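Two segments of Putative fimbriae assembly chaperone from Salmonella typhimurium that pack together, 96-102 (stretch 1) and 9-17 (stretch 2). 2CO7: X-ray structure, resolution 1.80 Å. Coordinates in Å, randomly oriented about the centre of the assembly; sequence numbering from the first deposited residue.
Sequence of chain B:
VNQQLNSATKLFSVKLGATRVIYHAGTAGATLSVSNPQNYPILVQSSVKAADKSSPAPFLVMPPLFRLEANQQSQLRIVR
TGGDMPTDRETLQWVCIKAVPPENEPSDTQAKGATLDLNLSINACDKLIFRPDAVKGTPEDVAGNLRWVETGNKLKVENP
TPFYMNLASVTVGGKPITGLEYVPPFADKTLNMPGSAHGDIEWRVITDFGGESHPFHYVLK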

ATOM      1  N   CYS B  96      -3.343  -1.110   9.148  1.00 20.19           N
ATOM      2  CA  CYS B  96      -2.256  -1.871   8.553  1.00 21.69           C
ATOM      3  C   CYS B  96      -2.087  -3.192   9.289  1.00 20.87           C
ATOM      4  O   CYS B  96      -2.205  -3.258  10.512  1.00 21.09           O
ATOM      5  CB  CYS B  96      -0.973  -1.088   8.677  1.00 21.49           C
ATOM      6  SG  CYS B  96      -0.905   0.408   7.665  1.00 24.71           S
ATOM      7  N   ILE B  97      -1.814  -4.222   8.513  1.00 20.09           N
ATOM      8  CA  ILE B  97      -1.665  -5.581   9.003  1.00 20.26           C
ATOM      9  C   ILE B  97      -0.275  -5.995   8.587  1.00 20.16           C
ATOM     10  O   ILE B  97      -0.012  -6.060   7.379  1.00 20.42           O
ATOM     11  CB  ILE B  97      -2.687  -6.524   8.276  1.00 20.89           C
ATOM     12  CG1 ILE B  97      -4.142  -6.122   8.545  1.00 24.61           C
ATOM     13  CG2 ILE B  97      -2.430  -8.015   8.587  1.00 22.73           C
ATOM     14  CD1 ILE B  97      -4.459  -5.849   9.955  1.00 27.40           C
ATOM     15  N   LYS B  98       0.603  -6.213   9.568  1.00 18.83           N
ATOM     16  CA  LYS B  98       1.964  -6.710   9.322  1.00 19.60           C
ATOM     17  C   LYS B  98       1.983  -8.210   9.566  1.00 19.88           C
ATOM     18  O   LYS B  98       1.584  -8.675  10.652  1.00 20.34           O
ATOM     19  CB  LYS B  98       2.979  -6.070  10.278  1.00 19.12           C
ATOM     20  CG  LYS B  98       4.434  -6.536  10.013  1.00 19.92           C
ATOM     21  CD  LYS B  98       5.439  -6.014  11.052  1.00 21.07           C
ATOM     22  CE  LYS B  98       5.437  -4.486  11.115  1.00 26.93           C
ATOM     23  NZ  LYS B  98       6.055  -3.921   9.868  1.00 26.64           N
ATOM     24  N   ALA B  99       2.476  -8.949   8.572  1.00 19.35           N
ATOM     25  CA  ALA B  99       2.492 -10.420   8.651  1.00 19.11           C
ATOM     26  C   ALA B  99       3.935 -10.871   8.507  1.00 18.62           C
ATOM     27  O   ALA B  99       4.666 -10.419   7.622  1.00 17.38           O
ATOM     28  CB  ALA B  99       1.601 -11.044   7.579  1.00 20.00           C
ATOM     29  N   VAL B 100       4.322 -11.774   9.395  1.00 17.86           N
ATOM     30  CA  VAL B 100       5.706 -12.201   9.548  1.00 19.60           C
ATOM     31  C   VAL B 100       5.754 -13.741   9.616  1.00 19.65           C
ATOM     32  O   VAL B 100       5.167 -14.337  10.522  1.00 19.64           O
ATOM     33  CB  VAL B 100       6.321 -11.548  10.821  1.00 19.34           C
ATOM     34  CG1 VAL B 100       7.684 -12.065  11.087  1.00 20.58           C
ATOM     35  CG2 VAL B 100       6.330 -10.001  10.670  1.00 22.25           C
ATOM     36  N   PRO B 101       6.480 -14.374   8.667  1.00 20.58           N
ATOM     37  CA  PRO B 101       6.602 -15.822   8.631  1.00 21.14           C
ATOM     38  C   PRO B 101       7.694 -16.318   9.575  1.00 21.17           C
ATOM     39  O   PRO B 101       8.540 -15.528   9.975  1.00 21.56           O
ATOM     40  CB  PRO B 101       7.006 -16.115   7.184  1.00 21.48           C
ATOM     41  CG  PRO B 101       7.719 -14.871   6.704  1.00 21.77           C
ATOM     42  CD  PRO B 101       7.213 -13.705   7.562  1.00 20.60           C
ATOM     43  N   PRO B 102       7.698 -17.615   9.896  1.00 22.37           N
ATOM     44  CA  PRO B 102       8.785 -18.145  10.724  1.00 22.39           C
ATOM     45  C   PRO B 102      10.108 -18.096   9.963  1.00 24.57           C
ATOM     46  O   PRO B 102      10.087 -18.066   8.740  1.00 22.76           O
ATOM     47  CB  PRO B 102       8.379 -19.602  10.986  1.00 23.34           C
ATOM     48  CG  PRO B 102       7.143 -19.863  10.260  1.00 22.09           C
ATOM     49  CD  PRO B 102       6.716 -18.647   9.503  1.00 21.86           C
TER
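Stretch 2 (9-17) TKLFSVKLG

Stretch 1 is a strand from Cys 96 to Val 100, continuing from earlier in the chain and giving way to loop at Pro 101 and Pro 102. Stretch 2 is also extended from Lys 10 to Leu 16, with phi between -95° and -156° and psi between 122° and 157°. The two run in roughly opposite directions, the line from CA of Ile 97 to CA of Pro 101 making 152° with that from CA of Lys 10 to CA of Leu 16. No hydrogen bond joins them, and the backbones are too far apart for sheet pairing: CA of Ala 99 lies 6.8 Å from CA of Val 14, and CA of Pro 101 lies 8.1 Å from CA of Phe 12. The contact is therefore made largely by side chains, and 347 Å² of surface is buried, both sides summed.

The alternation of extended chain decides which residues meet. Ile 97, Ala 99 and Pro 101 point their CA-to-CB bonds toward stretch 2, while Cys 96, Lys 98 and Val 100 point away; in stretch 2, Lys 10, Phe 12, Val 14 and Leu 16 point toward stretch 1, with Ser 13 and Lys 15 turned away. Because the directions are opposed, the pairing runs from Ile 97 against Leu 16 at one end to Pro 101 against Lys 10 at the other.

Ile 97 (chi1 m, chi2 m) touches two residues, its CG1 lying 3.9 Å from CD1 of Leu 16 and its CG2 4.0 Å from CG2 of Val 14. At Ala 99 the CA atoms lie closer than at Pro 101, and its CB is 4.1 Å from CB of Val 14 and 3.8 Å from CE2 of Phe 12. Phe 12, chi1 t, is covered more than any other residue of the contact. The carbonyl O of Ala 99 lies at the edge of the Phe 12 ring, near its plane, 3.4 Å from CE2 of Phe 12. Over one face lies Pro 101, whose CG is 4.0 Å from the centroid of the Phe 12 ring and 15° off the ring normal, a CH-pi contact; CB of Pro 101 is also 3.6 Å from CE1 of Phe 12. Beyond the ring, Lys 10 brings NZ to 3.9 Å from CB of Pro 101, while that amine finds its hydrogen bond elsewhere in the structure.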

ATOM      1  N   THR B   9      11.844 -20.822  -4.222  1.00 31.00           N
ATOM      2  CA  THR B   9      11.093 -19.550  -4.277  1.00 30.43           C
ATOM      3  C   THR B   9      10.349 -19.365  -2.948  1.00 29.33           C
ATOM      4  O   THR B   9       9.687 -20.293  -2.472  1.00 30.20           O
ATOM      5  CB  THR B   9      10.078 -19.465  -5.470  1.00 30.43           C
ATOM      6  OG1 THR B   9      10.780 -19.363  -6.715  1.00 31.97           O
ATOM      7  CG2 THR B   9       9.194 -18.238  -5.347  1.00 30.39           C
ATOM      8  N   LYS B  10      10.463 -18.174  -2.357  1.00 27.85           N
ATOM      9  CA  LYS B  10       9.670 -17.815  -1.190  1.00 26.07           C
ATOM     10  C   LYS B  10       8.436 -17.050  -1.632  1.00 25.45           C
ATOM     11  O   LYS B  10       8.539 -16.009  -2.295  1.00 24.43           O
ATOM     12  CB  LYS B  10      10.462 -16.943  -0.208  1.00 26.77           C
ATOM     13  CG  LYS B  10       9.653 -16.496   1.034  1.00 24.60           C
ATOM     14  CD  LYS B  10       9.203 -17.689   1.892  1.00 24.72           C
ATOM     15  CE  LYS B  10       8.139 -17.325   2.953  1.00 28.80           C
ATOM     16  NZ  LYS B  10       8.262 -18.257   4.156  1.00 29.54           N
ATOM     17  N   LEU B  11       7.279 -17.586  -1.265  1.00 24.03           N
ATOM     18  CA  LEU B  11       6.006 -16.959  -1.539  1.00 22.92           C
ATOM     19  C   LEU B  11       5.414 -16.528  -0.220  1.00 22.64           C
ATOM     20  O   LEU B  11       5.541 -17.235   0.793  1.00 22.30           O
ATOM     21  CB  LEU B  11       5.019 -17.925  -2.200  1.00 24.26           C
ATOM     22  CG  LEU B  11       5.424 -18.659  -3.479  1.00 26.58           C
ATOM     23  CD1 LEU B  11       4.230 -19.436  -3.979  1.00 28.62           C
ATOM     24  CD2 LEU B  11       5.890 -17.642  -4.525  1.00 27.54           C
ATOM     25  N   PHE B  12       4.756 -15.384  -0.233  1.00 19.20           N
ATOM     26  CA  PHE B  12       4.124 -14.896   0.997  1.00 18.72           C
ATOM     27  C   PHE B  12       2.980 -13.962   0.712  1.00 18.42           C
ATOM     28  O   PHE B  12       3.077 -13.108  -0.177  1.00 17.27           O
ATOM     29  CB  PHE B  12       5.161 -14.260   1.937  1.00 17.74           C
ATOM     30  CG  PHE B  12       4.706 -14.196   3.369  1.00 19.13           C
ATOM     31  CD1 PHE B  12       4.439 -15.369   4.067  1.00 20.44           C
ATOM     32  CD2 PHE B  12       4.552 -12.969   4.011  1.00 20.77           C
ATOM     33  CE1 PHE B  12       4.014 -15.337   5.382  1.00 18.64           C
ATOM     34  CE2 PHE B  12       4.107 -12.925   5.346  1.00 16.64           C
ATOM     35  CZ  PHE B  12       3.846 -14.125   6.013  1.00 17.90           C
ATOM     36  N   SER B  13       1.879 -14.140   1.463  1.00 18.34           N
ATOM     37  CA  SER B  13       0.668 -13.359   1.261  1.00 19.89           C
ATOM     38  C   SER B  13      -0.104 -13.199   2.589  1.00 19.38           C
ATOM     39  O   SER B  13       0.083 -13.976   3.512  1.00 19.36           O
ATOM     40  CB  SER B  13      -0.255 -14.040   0.228  1.00 20.04           C
ATOM     41  OG  SER B  13      -1.415 -13.233   0.024  1.00 25.20           O
ATOM     42  N   VAL B  14      -0.938 -12.171   2.680  1.00 19.61           N
ATOM     43  CA  VAL B  14      -1.914 -12.040   3.777  1.00 20.28           C
ATOM     44  C   VAL B  14      -3.236 -11.632   3.133  1.00 20.17           C
ATOM     45  O   VAL B  14      -3.232 -10.910   2.126  1.00 19.32           O
ATOM     46  CB  VAL B  14      -1.447 -11.049   4.905  1.00 20.26           C
ATOM     47  CG1 VAL B  14      -1.426  -9.571   4.419  1.00 19.94           C
ATOM     48  CG2 VAL B  14      -2.319 -11.178   6.135  1.00 24.11           C
ATOM     49  N   LYS B  15      -4.374 -12.094   3.678  1.00 18.99           N
ATOM     50  CA  LYS B  15      -5.660 -11.785   3.056  1.00 19.58           C
ATOM     51  C   LYS B  15      -6.440 -10.886   3.985  1.00 19.36           C
ATOM     52  O   LYS B  15      -6.571 -11.215   5.152  1.00 20.63           O
ATOM     53  CB  LYS B  15      -6.445 -13.099   2.844  1.00 19.78           C
ATOM     54  CG  LYS B  15      -7.874 -12.918   2.273  1.00 22.00           C
ATOM     55  CD  LYS B  15      -8.583 -14.299   2.212  1.00 22.59           C
ATOM     56  CE  LYS B  15     -10.047 -14.193   1.869  1.00 28.67           C
ATOM     57  NZ  LYS B  15     -10.697 -15.535   1.884  1.00 28.82           N
ATOM     58  N   LEU B  16      -6.956  -9.760   3.481  1.00 18.52           N
ATOM     59  CA  LEU B  16      -7.861  -8.927   4.266  1.00 19.80           C
ATOM     60  C   LEU B  16      -9.240  -9.025   3.645  1.00 19.08           C
ATOM     61  O   LEU B  16      -9.378  -9.199   2.421  1.00 20.01           O
ATOM     62  CB  LEU B  16      -7.387  -7.456   4.268  1.00 19.56           C
ATOM     63  CG  LEU B  16      -6.264  -7.056   5.222  1.00 22.13           C
ATOM     64  CD1 LEU B  16      -5.111  -8.025   5.325  1.00 25.67           C
ATOM     65  CD2 LEU B  16      -5.773  -5.622   4.932  1.00 20.13           C
ATOM     66  N   GLY B  17     -10.267  -8.929   4.476  1.00 20.04           N
ATOM     67  CA  GLY B  17     -11.621  -9.127   3.995  1.00 20.84           C
ATOM     68  C   GLY B  17     -12.183  -8.067   3.076  1.00 20.54           C
ATOM     69  O   GLY B  17     -13.183  -8.290   2.394  1.00 21.58           O
TER